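Local coordinates for putative nisin-resistance protein (Streptococcus agalactiae 515, PDB 4Y68), which probably works as a serine peptidase of family S41 that protects the bacterium against the lantibiotic nisin, presumably by cleaving it, at residues V38-V43 against Q80-Y85; E44-Y49 against D186-K191; S158-G163 against S228-T233; T255-F260 against R267-T272. One frame throughout, in Å; residues are numbered along the deposited sequence.

Contact 1. Residues V38-V43 against Q80-Y85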
loop_
_atom_site.group_PDB
_atom_site.type_symbol
_atom_site.label_atom_id
_atom_site.label_comp_id
_atom_site.label_asym_id
_atom_site.label_seq_id
_atom_site.Cartn_x
_atom_site.Cartn_y
_atom_site.Cartn_z
ATOM N N VAL A 38 -16.678 15.047 12.319
ATOM C CA VAL A 38 -16.178 13.699 12.570
ATOM C C VAL A 38 -14.868 13.470 11.830
ATOM O O VAL A 38 -13.945 12.876 12.368
ATOM C CB VAL A 38 -17.204 12.614 12.132
ATOM C CG1 VAL A 38 -16.494 11.276 11.889
ATOM C CG2 VAL A 38 -18.296 12.482 13.174
ATOM N N ILE A 39 -14.782 13.953 10.596
ATOM C CA ILE A 39 -13.548 13.790 9.832
ATOM C C ILE A 39 -12.410 14.622 10.431
ATOM O O ILE A 39 -11.277 14.169 10.506
ATOM C CB ILE A 39 -13.738 14.167 8.356
ATOM C CG1 ILE A 39 -14.796 13.250 7.713
ATOM C CG2 ILE A 39 -12.372 14.106 7.615
ATOM C CD1 ILE A 39 -15.328 13.769 6.358
ATOM N N LEU A 40 -12.722 15.828 10.884
ATOM C CA LEU A 40 -11.710 16.689 11.487
ATOM C C LEU A 40 -11.168 16.074 12.784
ATOM O O LEU A 40 -9.958 16.091 13.018
ATOM C CB LEU A 40 -12.281 18.102 11.727
ATOM C CG LEU A 40 -12.656 18.879 10.450
ATOM C CD1 LEU A 40 -13.319 20.214 10.780
ATOM C CD2 LEU A 40 -11.428 19.114 9.531
ATOM N N ASP A 41 -12.045 15.501 13.606
ATOM C CA ASP A 41 -11.598 14.815 14.816
ATOM C C ASP A 41 -10.590 13.689 14.503
ATOM O O ASP A 41 -9.544 13.592 15.147
ATOM C CB ASP A 41 -12.798 14.230 15.583
ATOM C CG ASP A 41 -13.641 15.300 16.280
ATOM O OD1 ASP A 41 -13.124 16.388 16.608
ATOM O OD2 ASP A 41 -14.829 15.042 16.515
ATOM N N ARG A 42 -10.905 12.844 13.520
ATOM C CA ARG A 42 -10.016 11.737 13.148
ATOM C C ARG A 42 -8.690 12.243 12.657
ATOM O O ARG A 42 -7.637 11.730 13.034
ATOM C CB ARG A 42 -10.624 10.872 12.044
ATOM C CG ARG A 42 -11.687 9.955 12.498
ATOM C CD ARG A 42 -11.125 8.761 13.264
ATOM N NE ARG A 42 -12.235 7.885 13.615
ATOM C CZ ARG A 42 -12.252 7.067 14.658
ATOM N NH1 ARG A 42 -11.200 6.993 15.471
ATOM N NH2 ARG A 42 -13.330 6.327 14.885
ATOM N N VAL A 43 -8.753 13.247 11.787
ATOM C CA VAL A 43 -7.545 13.822 11.230
ATOM C C VAL A 43 -6.671 14.338 12.352
ATOM O O VAL A 43 -5.475 14.026 12.403
ATOM C CB VAL A 43 -7.866 14.940 10.232
ATOM C CG1 VAL A 43 -6.590 15.696 9.848
ATOM C CG2 VAL A 43 -8.544 14.353 9.009
ATOM N N GLN A 80 -11.451 19.004 2.737
ATOM C CA GLN A 80 -10.371 18.551 1.874
ATOM C C GLN A 80 -9.019 19.197 2.209
ATOM O O GLN A 80 -7.987 18.502 2.260
ATOM C CB GLN A 80 -10.746 18.825 0.425
ATOM C CG GLN A 80 -9.780 18.302 -0.629
ATOM C CD GLN A 80 -10.382 18.409 -2.049
ATOM O OE1 GLN A 80 -11.335 19.167 -2.276
ATOM N NE2 GLN A 80 -9.844 17.632 -2.992
ATOM N N GLU A 81 -9.014 20.513 2.432
ATOM C CA GLU A 81 -7.761 21.214 2.749
ATOM C C GLU A 81 -7.198 20.677 4.066
ATOM O O GLU A 81 -6.003 20.444 4.202
ATOM C CB GLU A 81 -7.975 22.739 2.825
ATOM C CG GLU A 81 -6.717 23.519 3.195
ATOM C CD GLU A 81 -6.949 25.010 3.515
ATOM O OE1 GLU A 81 -8.065 25.423 3.923
ATOM O OE2 GLU A 81 -5.974 25.774 3.363
ATOM N N ALA A 82 -8.084 20.468 5.026
ATOM C CA ALA A 82 -7.712 19.968 6.339
ATOM C C ALA A 82 -7.134 18.558 6.244
ATOM O O ALA A 82 -6.149 18.245 6.889
ATOM C CB ALA A 82 -8.931 19.989 7.274
ATOM N N VAL A 83 -7.760 17.709 5.438
ATOM C CA VAL A 83 -7.261 16.352 5.253
ATOM C C VAL A 83 -5.891 16.381 4.602
ATOM O O VAL A 83 -4.958 15.731 5.068
ATOM C CB VAL A 83 -8.233 15.499 4.404
ATOM C CG1 VAL A 83 -7.614 14.156 4.057
ATOM C CG2 VAL A 83 -9.531 15.276 5.165
ATOM N N ARG A 84 -5.770 17.149 3.528
ATOM C CA ARG A 84 -4.511 17.257 2.803
ATOM C C ARG A 84 -3.409 17.849 3.684
ATOM O O ARG A 84 -2.263 17.429 3.598
ATOM C CB ARG A 84 -4.699 18.104 1.533
ATOM C CG ARG A 84 -3.405 18.480 0.812
ATOM C CD ARG A 84 -2.541 17.253 0.529
ATOM N NE ARG A 84 -1.318 17.557 -0.207
ATOM C CZ ARG A 84 -0.150 17.838 0.365
ATOM N NH1 ARG A 84 -0.055 17.877 1.687
ATOM N NH2 ARG A 84 0.921 18.091 -0.379
ATOM N N TYR A 85 -3.753 18.799 4.553
ATOM C CA TYR A 85 -2.734 19.402 5.410
ATOM C C TYR A 85 -2.420 18.481 6.574
ATOM O O TYR A 85 -1.250 18.239 6.890
ATOM C CB TYR A 85 -3.160 20.784 5.945
ATOM C CG TYR A 85 -2.077 21.398 6.804
ATOM C CD1 TYR A 85 -1.982 21.078 8.154
ATOM C CD2 TYR A 85 -1.105 22.259 6.254
ATOM C CE1 TYR A 85 -0.957 21.593 8.952
ATOM C CE2 TYR A 85 -0.069 22.797 7.051
ATOM C CZ TYR A 85 -0.012 22.457 8.398
ATOM O OH TYR A 85 0.973 22.956 9.210
#
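Val-83 reaches across to helix 38-43 with one methyl, CG2, and sets it between two partners that lie a helical turn apart, Ile-39 and Val-43. CG2 of Val-83 stands 3.9 Å from CG2 of Ile-39, and the two branches meet at a slant. Against Val-43 the side chains run nearly perpendicular, with the two CG2 methyls 4.1 Å apart. Ile-39 turns its short branch inward because CG2 lies anti to the backbone N (CG1 has chi1 -61°), while the longer CG1 arm runs off beside that N. One step along the helix, Leu-40 leaves its backbone to the side of the interface but brings CD2 back to within 3.5 Å of CB of Ala-82, the tightest carbon contact here. The other methyl of Val-43, CG1, rests 3.9 Å from the carbonyl O of Ala-82. No hydrogen bond crosses, so between these segments, nearly parallel at 12° with axes 10.1 Å apart, the contact is aliphatic packing. Helix 55-66 adds to the same layer, with Trp-55 against Val-43 and Ser-62 against Leu-40. On the strand side, Leu-268 of strand 267-276 touches both Ile-39 and Val-83, which joins this helical bundle to the antiparallel sheet.

Contact 2. Residues E44-Y49 against D186-K191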
loop_
_atom_site.group_PDB
_atom_site.type_symbol
_atom_site.label_atom_id
_atom_site.label_comp_id
_atom_site.label_asym_id
_atom_site.label_seq_id
_atom_site.Cartn_x
_atom_site.Cartn_y
_atom_site.Cartn_z
ATOM N N GLU A 44 -7.270 15.087 13.278
ATOM C CA GLU A 44 -6.511 15.585 14.413
ATOM C C GLU A 44 -5.977 14.425 15.283
ATOM O O GLU A 44 -4.842 14.469 15.784
ATOM C CB GLU A 44 -7.350 16.562 15.261
ATOM C CG GLU A 44 -6.609 17.034 16.501
ATOM C CD GLU A 44 -6.936 18.468 16.959
ATOM O OE1 GLU A 44 -7.487 19.308 16.191
ATOM O OE2 GLU A 44 -6.606 18.765 18.128
ATOM N N GLN A 45 -6.771 13.376 15.443
ATOM C CA GLN A 45 -6.394 12.293 16.358
ATOM C C GLN A 45 -5.197 11.463 15.848
ATOM O O GLN A 45 -4.391 10.980 16.651
ATOM C CB GLN A 45 -7.609 11.372 16.629
ATOM C CG GLN A 45 -7.290 10.094 17.461
ATOM C CD GLN A 45 -8.471 9.087 17.577
ATOM O OE1 GLN A 45 -8.958 8.546 16.579
ATOM N NE2 GLN A 45 -8.920 8.841 18.809
ATOM N N ARG A 46 -5.062 11.295 14.531
ATOM C CA ARG A 46 -4.083 10.324 14.018
ATOM C C ARG A 46 -3.173 10.842 12.897
ATOM O O ARG A 46 -2.120 10.248 12.632
ATOM C CB ARG A 46 -4.803 9.061 13.524
ATOM C CG ARG A 46 -5.564 8.257 14.589
ATOM C CD ARG A 46 -4.606 7.567 15.585
ATOM N NE ARG A 46 -3.642 6.670 14.928
ATOM C CZ ARG A 46 -2.451 6.339 15.431
ATOM N NH1 ARG A 46 -2.059 6.844 16.601
ATOM N NH2 ARG A 46 -1.639 5.518 14.757
ATOM N N GLY A 47 -3.576 11.924 12.237
ATOM C CA GLY A 47 -2.806 12.471 11.125
ATOM C C GLY A 47 -1.429 12.915 11.578
ATOM O O GLY A 47 -1.282 13.431 12.684
ATOM N N LEU A 48 -0.415 12.727 10.739
ATOM C CA LEU A 48 0.961 13.043 11.138
ATOM C C LEU A 48 1.213 14.517 11.441
ATOM O O LEU A 48 2.040 14.826 12.295
ATOM C CB LEU A 48 1.948 12.598 10.060
ATOM C CG LEU A 48 2.161 11.089 9.953
ATOM C CD1 LEU A 48 2.980 10.812 8.727
ATOM C CD2 LEU A 48 2.886 10.577 11.200
ATOM N N TYR A 49 0.489 15.397 10.744
ATOM C CA TYR A 49 0.786 16.824 10.671
ATOM C C TYR A 49 -0.296 17.707 11.298
ATOM O O TYR A 49 -0.232 18.929 11.211
ATOM C CB TYR A 49 0.977 17.234 9.205
ATOM C CG TYR A 49 1.923 16.317 8.496
ATOM C CD1 TYR A 49 1.480 15.470 7.494
ATOM C CD2 TYR A 49 3.276 16.275 8.856
ATOM C CE1 TYR A 49 2.368 14.607 6.843
ATOM C CE2 TYR A 49 4.164 15.419 8.222
ATOM C CZ TYR A 49 3.701 14.591 7.215
ATOM O OH TYR A 49 4.573 13.751 6.598
ATOM N N ASP A 186 4.058 6.369 14.669
ATOM C CA ASP A 186 2.956 7.340 14.579
ATOM C C ASP A 186 3.321 8.717 15.152
ATOM O O ASP A 186 4.441 8.932 15.598
ATOM C CB ASP A 186 1.682 6.805 15.259
ATOM C CG ASP A 186 1.791 6.677 16.778
ATOM O OD1 ASP A 186 2.702 7.237 17.432
ATOM O OD2 ASP A 186 0.900 6.001 17.334
ATOM N N LYS A 187 2.373 9.645 15.143
ATOM C CA LYS A 187 2.646 11.007 15.627
ATOM C C LYS A 187 2.977 11.037 17.119
ATOM O O LYS A 187 3.609 11.978 17.587
ATOM C CB LYS A 187 1.454 11.936 15.340
ATOM C CG LYS A 187 0.218 11.583 16.139
ATOM C CD LYS A 187 -1.039 12.340 15.664
ATOM C CE LYS A 187 -0.895 13.842 15.810
ATOM N NZ LYS A 187 -2.075 14.562 15.192
ATOM N N TYR A 188 2.570 10.009 17.868
ATOM C CA TYR A 188 2.859 9.966 19.302
ATOM C C TYR A 188 4.197 9.271 19.597
ATOM O O TYR A 188 4.570 9.061 20.746
ATOM C CB TYR A 188 1.694 9.303 20.053
ATOM C CG TYR A 188 0.396 10.036 19.761
ATOM C CD1 TYR A 188 0.100 11.254 20.388
ATOM C CD2 TYR A 188 -0.502 9.552 18.823
ATOM C CE1 TYR A 188 -1.085 11.955 20.100
ATOM C CE2 TYR A 188 -1.672 10.244 18.518
ATOM C CZ TYR A 188 -1.967 11.443 19.162
ATOM O OH TYR A 188 -3.129 12.140 18.848
ATOM N N GLY A 189 4.937 8.943 18.546
ATOM C CA GLY A 189 6.226 8.302 18.726
ATOM C C GLY A 189 6.162 6.810 19.006
ATOM O O GLY A 189 7.163 6.224 19.367
ATOM N N ASN A 190 4.985 6.205 18.856
ATOM C CA ASN A 190 4.825 4.749 18.954
ATOM C C ASN A 190 5.405 4.045 17.724
ATOM O O ASN A 190 4.892 4.196 16.611
ATOM C CB ASN A 190 3.345 4.365 19.093
ATOM C CG ASN A 190 2.689 5.004 20.308
ATOM O OD1 ASN A 190 3.211 4.905 21.416
ATOM N ND2 ASN A 190 1.542 5.662 20.107
ATOM N N LYS A 191 6.467 3.271 17.927
ATOM C CA LYS A 191 7.057 2.504 16.845
ATOM C C LYS A 191 6.477 1.097 16.780
ATOM O O LYS A 191 6.434 0.375 17.773
ATOM C CB LYS A 191 8.574 2.434 16.985
ATOM C CG LYS A 191 9.252 1.853 15.746
ATOM C CD LYS A 191 10.760 1.763 15.923
ATOM C CE LYS A 191 11.400 1.254 14.652
ATOM N NZ LYS A 191 12.858 1.059 14.844
HETATM O O HOH W 1 -3.799 14.746 18.886
HETATM O O HOH W 2 -0.103 9.027 14.038
HETATM O O HOH W 3 0.551 3.587 14.859
#
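Lys-187 and Tyr-188 sit at the tip of a beta hairpin, in the type I turn from Asp-186 to Gly-189, and offer their donors to backbone carbonyls around the C-terminal end of helix 32-46. The ammonium of Lys-187 bridges two of them: NZ gives hydrogen bonds to O of Glu-44 at 2.8 Å and to O of Gly-47 at 2.9 Å, the second lying in the carbonyl plane. Gly-47 O also accepts from Ser-50 OG, and NZ has a weak bond to Gln-51 OE1. CG of Lys-187 starts between the backbone N and the carbonyl carbon (chi1 67°), and a bend at chi3 brings the amine round. Tyr-188 takes the next carbonyl after Glu-44, its OH donating to O of Gln-45 at 2.8 Å from a position tilted off that carbonyl's plane. The same OH accepts from a water that also donates to Glu-44 O. Arg-46 adds a salt bridge, NH1 to OD2 of Asp-186 at 3.2 Å. The bond is straight (167°) and leaves in the guanidinium plane, yet it meets OD2 from above the carboxylate, the two planes being 69° apart. NH2 of Arg-46 has its stronger partner in Glu-258. Asp-186 also braces its own turn: the syn lone pair of OD2 takes Asn-190 ND2 at 2.9 Å, and OD1 accepts from Asn-190 N at the same length. A second water bridges the backbones, donating to O of Arg-46 at 2.7 Å and accepting from N of Lys-187 at 2.8 Å.

Contact 3. Residues S158-G163 against S228-T233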
loop_
_atom_site.group_PDB
_atom_site.type_symbol
_atom_site.label_atom_id
_atom_site.label_comp_id
_atom_site.label_asym_id
_atom_site.label_seq_id
_atom_site.Cartn_x
_atom_site.Cartn_y
_atom_site.Cartn_z
ATOM N N SER A 158 6.005 -2.174 -11.777
ATOM C CA SER A 158 5.647 -1.006 -12.616
ATOM C C SER A 158 4.156 -0.737 -12.576
ATOM O O SER A 158 3.357 -1.666 -12.673
ATOM C CB SER A 158 6.058 -1.209 -14.082
ATOM O OG SER A 158 7.440 -1.489 -14.217
ATOM N N ASN A 159 3.769 0.520 -12.435
ATOM C CA ASN A 159 2.366 0.886 -12.549
ATOM C C ASN A 159 1.466 0.298 -11.478
ATOM O O ASN A 159 0.252 0.424 -11.581
ATOM C CB ASN A 159 1.809 0.475 -13.924
ATOM C CG ASN A 159 2.594 1.095 -15.078
ATOM O OD1 ASN A 159 3.142 2.184 -14.937
ATOM N ND2 ASN A 159 2.666 0.387 -16.217
ATOM N N ASN A 160 2.034 -0.374 -10.480
ATOM C CA ASN A 160 1.214 -0.852 -9.362
ATOM C C ASN A 160 1.106 0.285 -8.357
ATOM O O ASN A 160 2.088 0.630 -7.708
ATOM C CB ASN A 160 1.821 -2.114 -8.733
ATOM C CG ASN A 160 1.032 -2.639 -7.543
ATOM O OD1 ASN A 160 0.221 -1.932 -6.934
ATOM N ND2 ASN A 160 1.298 -3.890 -7.181
ATOM N N THR A 161 -0.080 0.882 -8.252
ATOM C CA THR A 161 -0.277 2.064 -7.393
ATOM C C THR A 161 -0.846 1.694 -6.022
ATOM O O THR A 161 -1.318 2.560 -5.267
ATOM C CB THR A 161 -1.228 3.092 -8.044
ATOM O OG1 THR A 161 -2.541 2.530 -8.099
ATOM C CG2 THR A 161 -0.772 3.449 -9.491
ATOM N N GLY A 162 -0.811 0.410 -5.701
ATOM C CA GLY A 162 -1.171 -0.012 -4.364
ATOM C C GLY A 162 -2.495 -0.722 -4.276
ATOM O O GLY A 162 -2.905 -1.437 -5.192
ATOM N N GLY A 163 -3.168 -0.513 -3.155
ATOM C CA GLY A 163 -4.385 -1.231 -2.833
ATOM C C GLY A 163 -4.190 -2.065 -1.580
ATOM O O GLY A 163 -3.522 -1.642 -0.634
ATOM N N SER A 228 2.728 3.315 -2.854
ATOM C CA SER A 228 1.879 2.982 -1.719
ATOM C C SER A 228 2.107 1.534 -1.268
ATOM O O SER A 228 3.238 1.169 -0.953
ATOM C CB SER A 228 0.410 3.238 -2.080
ATOM O OG SER A 228 -0.351 3.535 -0.918
ATOM N N SER A 229 1.055 0.718 -1.253
ATOM C CA SER A 229 1.189 -0.694 -0.881
ATOM C C SER A 229 2.308 -1.365 -1.672
ATOM O O SER A 229 3.034 -2.230 -1.161
ATOM C CB SER A 229 -0.122 -1.444 -1.124
ATOM O OG SER A 229 -1.072 -1.235 -0.094
ATOM N N ALA A 230 2.417 -0.974 -2.934
ATOM C CA ALA A 230 3.428 -1.503 -3.826
ATOM C C ALA A 230 4.799 -1.061 -3.359
ATOM O O ALA A 230 5.753 -1.825 -3.427
ATOM C CB ALA A 230 3.168 -1.040 -5.270
ATOM N N GLU A 231 4.902 0.187 -2.897
ATOM C CA GLU A 231 6.174 0.662 -2.369
ATOM C C GLU A 231 6.533 -0.079 -1.063
ATOM O O GLU A 231 7.671 -0.471 -0.878
ATOM C CB GLU A 231 6.135 2.159 -2.140
ATOM C CG GLU A 231 6.213 2.953 -3.408
ATOM C CD GLU A 231 6.074 4.415 -3.151
ATOM O OE1 GLU A 231 4.958 4.845 -2.753
ATOM O OE2 GLU A 231 7.085 5.125 -3.313
ATOM N N MET A 232 5.550 -0.300 -0.190
ATOM C CA MET A 232 5.808 -1.023 1.059
ATOM C C MET A 232 6.067 -2.510 0.814
ATOM O O MET A 232 6.762 -3.154 1.601
ATOM C CB MET A 232 4.655 -0.856 2.053
ATOM C CG MET A 232 5.005 0.134 3.187
ATOM S SD MET A 232 5.286 1.787 2.511
ATOM C CE MET A 232 3.561 2.130 2.123
ATOM N N THR A 233 5.494 -3.051 -0.261
ATOM C CA THR A 233 5.863 -4.375 -0.724
ATOM C C THR A 233 7.307 -4.369 -1.205
ATOM O O THR A 233 8.066 -5.285 -0.889
ATOM C CB THR A 233 4.949 -4.875 -1.855
ATOM O OG1 THR A 233 3.640 -5.042 -1.330
ATOM C CG2 THR A 233 5.442 -6.229 -2.385
#
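The flat amide of Asn-160 has the methyl of Ala-230 over one face, CB standing 3.5 Å from CG and just as far from OD1. At the edge of the group, OD1 accepts from N of Gly-162 at 2.8 Å in the carbonyl plane, which makes an Asx turn, while ND2 is bonded to the carbonyl of Ile-123. The side chain is thus held at both polar ends. Having CG trans to the backbone N (chi1 179°) puts the amide against Ala-230 CB and beside Gly-162 N. The backbone O of Asn-160 lies 3.1 Å from the same Ala-230 CB. Beyond the turn, CA of Gly-162 packs 3.7 Å from CB of Ser-229. Ser-229 OG points at Gly-163 O from above the carbonyl plane, but the modelled separation is so short that the bond's geometry is doubtful. Ser-228 leads into the helix. Its N bonds to the anti lone pair of Glu-231 OE1, and its OG to His-90 NE2, an arrangement consistent with a catalytic serine-histidine pair in this enzyme. The contact lies beside the mixed sheet: the loop follows strand 152-156, helix 229-235 comes after the adjacent parallel strand 218-222, and Met-165 and Met-168 of helix 165-171 press on Ser-229 and Asn-160.

Contact 4. Residues T255-F260 against R267-T272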
loop_
_atom_site.group_PDB
_atom_site.type_symbol
_atom_site.label_atom_id
_atom_site.label_comp_id
_atom_site.label_asym_id
_atom_site.label_seq_id
_atom_site.Cartn_x
_atom_site.Cartn_y
_atom_site.Cartn_z
ATOM N N THR A 255 4.194 6.112 3.160
ATOM C CA THR A 255 3.681 6.285 4.507
ATOM C C THR A 255 2.567 5.284 4.733
ATOM O O THR A 255 1.870 4.882 3.791
ATOM C CB THR A 255 3.164 7.716 4.780
ATOM O OG1 THR A 255 2.350 8.165 3.680
ATOM C CG2 THR A 255 4.335 8.671 4.972
ATOM N N VAL A 256 2.402 4.872 5.984
ATOM C CA VAL A 256 1.280 4.015 6.337
ATOM C C VAL A 256 -0.015 4.833 6.505
ATOM O O VAL A 256 -0.029 5.890 7.152
ATOM C CB VAL A 256 1.605 3.224 7.618
ATOM C CG1 VAL A 256 0.331 2.640 8.239
ATOM C CG2 VAL A 256 2.634 2.127 7.307
ATOM N N ASN A 257 -1.099 4.373 5.894
ATOM C CA ASN A 257 -2.419 4.946 6.147
ATOM C C ASN A 257 -3.304 4.041 6.985
ATOM O O ASN A 257 -3.139 2.815 6.993
ATOM C CB ASN A 257 -3.163 5.243 4.844
ATOM C CG ASN A 257 -2.526 6.360 4.044
ATOM O OD1 ASN A 257 -1.701 7.120 4.557
ATOM N ND2 ASN A 257 -2.906 6.457 2.767
ATOM N N GLU A 258 -4.244 4.660 7.685
ATOM C CA GLU A 258 -5.332 3.934 8.321
ATOM C C GLU A 258 -6.603 4.437 7.653
ATOM O O GLU A 258 -6.685 5.612 7.282
ATOM C CB GLU A 258 -5.348 4.153 9.834
ATOM C CG GLU A 258 -4.011 3.805 10.518
ATOM C CD GLU A 258 -3.954 4.186 12.008
ATOM O OE1 GLU A 258 -4.908 4.806 12.513
ATOM O OE2 GLU A 258 -2.940 3.868 12.679
ATOM N N THR A 259 -7.576 3.554 7.451
ATOM C CA THR A 259 -8.739 3.930 6.670
ATOM C C THR A 259 -9.984 3.822 7.527
ATOM O O THR A 259 -10.202 2.810 8.187
ATOM C CB THR A 259 -8.870 3.058 5.402
ATOM O OG1 THR A 259 -7.737 3.287 4.550
ATOM C CG2 THR A 259 -10.142 3.413 4.634
ATOM N N PHE A 260 -10.790 4.882 7.514
ATOM C CA PHE A 260 -11.956 4.999 8.387
ATOM C C PHE A 260 -13.231 5.052 7.552
ATOM O O PHE A 260 -13.368 5.904 6.666
ATOM C CB PHE A 260 -11.824 6.236 9.287
ATOM C CG PHE A 260 -10.590 6.219 10.149
ATOM C CD1 PHE A 260 -10.624 5.656 11.418
ATOM C CD2 PHE A 260 -9.381 6.725 9.667
ATOM C CE1 PHE A 260 -9.475 5.610 12.198
ATOM C CE2 PHE A 260 -8.232 6.698 10.444
ATOM C CZ PHE A 260 -8.275 6.134 11.706
ATOM N N ARG A 267 -14.913 6.737 2.487
ATOM C CA ARG A 267 -13.723 6.363 3.261
ATOM C C ARG A 267 -12.747 7.511 3.471
ATOM O O ARG A 267 -12.368 8.188 2.519
ATOM C CB ARG A 267 -12.955 5.240 2.568
ATOM C CG ARG A 267 -13.712 3.991 2.332
ATOM C CD ARG A 267 -12.722 2.894 1.932
ATOM N NE ARG A 267 -13.381 1.608 1.725
ATOM C CZ ARG A 267 -12.828 0.589 1.070
ATOM N NH1 ARG A 267 -11.601 0.714 0.561
ATOM N NH2 ARG A 267 -13.505 -0.553 0.922
ATOM N N LEU A 268 -12.318 7.706 4.710
ATOM C CA LEU A 268 -11.204 8.585 5.005
ATOM C C LEU A 268 -9.928 7.753 5.072
ATOM O O LEU A 268 -9.763 6.957 5.988
ATOM C CB LEU A 268 -11.431 9.343 6.319
ATOM C CG LEU A 268 -10.217 10.072 6.935
ATOM C CD1 LEU A 268 -9.743 11.244 6.089
ATOM C CD2 LEU A 268 -10.499 10.548 8.367
ATOM N N ALA A 269 -9.056 7.923 4.075
ATOM C CA ALA A 269 -7.712 7.370 4.088
ATOM C C ALA A 269 -6.753 8.359 4.746
ATOM O O ALA A 269 -6.414 9.374 4.159
ATOM C CB ALA A 269 -7.248 7.053 2.681
ATOM N N LEU A 270 -6.295 8.040 5.945
ATOM C CA LEU A 270 -5.525 8.987 6.766
ATOM C C LEU A 270 -4.093 8.515 7.043
ATOM O O LEU A 270 -3.887 7.391 7.503
ATOM C CB LEU A 270 -6.256 9.228 8.097
ATOM C CG LEU A 270 -5.658 10.240 9.071
ATOM C CD1 LEU A 270 -5.476 11.588 8.371
ATOM C CD2 LEU A 270 -6.565 10.406 10.284
ATOM N N THR A 271 -3.107 9.375 6.793
ATOM C CA THR A 271 -1.716 8.984 6.990
ATOM C C THR A 271 -1.354 9.059 8.461
ATOM O O THR A 271 -1.579 10.083 9.110
ATOM C CB THR A 271 -0.778 9.870 6.167
ATOM O OG1 THR A 271 -1.151 9.780 4.787
ATOM C CG2 THR A 271 0.659 9.432 6.339
ATOM N N THR A 272 -0.811 7.980 9.005
ATOM C CA THR A 272 -0.610 7.908 10.449
ATOM C C THR A 272 0.789 7.446 10.827
ATOM O O THR A 272 1.166 7.497 11.981
ATOM C CB THR A 272 -1.627 6.961 11.087
ATOM O OG1 THR A 272 -1.457 5.656 10.520
ATOM C CG2 THR A 272 -3.038 7.441 10.795
#
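Glu-258 and Leu-270 exchange two backbone hydrogen bonds, Glu-258 N to Leu-270 O and Leu-270 N to Glu-258 O, each 2.8 Å. Phe-260 and Leu-268 form the next such pair of this antiparallel hairpin, and N of Thr-272 adds a bond to O of Val-256 at 2.9 Å. Between them, Asn-257 faces Thr-271 and Thr-259 faces Ala-269 as non-hydrogen-bonded pairs.

A side-chain hydrogen bond also crosses: OG1 of Thr-271 donates to OD1 of Asn-257 at 2.7 Å, somewhat off the amide plane. OG1 of Thr-271 is also bonded to Ser-91 OG.

Among the apolar contacts, the Phe-260 ring turns an edge to Leu-270, CE2 of Phe-260 lying 4.0 Å from CB of Leu-270. The ring also runs alongside Leu-268, with Phe-260 CD2 4.2 Å from Leu-268 CD2. At the Thr-255 end, CG2 of Thr-271 presses tightly on CB of Thr-255, at 3.4 Å.

Glu-258, chain extended, passes across Thr-272, its CG 3.2 Å from OG1; its carboxylate pairs with Arg-46.

Asn-257 and Thr-255 both bond His-90, ND2 to its carbonyl and OG1, also bonded to Asn-285 OD1, to its ND1. The hairpin thus holds the backbone of His-90 and, through ND1, would help orient the imidazole, whose NE2 meets Ser-228.

From the N terminus, contact 1 closes the first loop, bringing helix 72-87 back onto helix 32-46. Contact 2 starts on that same helix before contact 1 has closed, so the two cross; its long loop ends at the hairpin turn after strand 180-185. Contact 3, joining the loop after strand 152-156 to the start of helix 229-235, opens inside that span and closes beyond it, a second crossing. Contact 4 is a hairpin in series with the rest, yet it touches all of them: Arg-42 packs on Phe-260 and Leu-268, Leu-48 on Thr-271, and Met-232 CE lies 3.6 Å from Thr-255 O. The antiparallel sheet thus links the N-terminal helices to the mixed-sheet part of the fold.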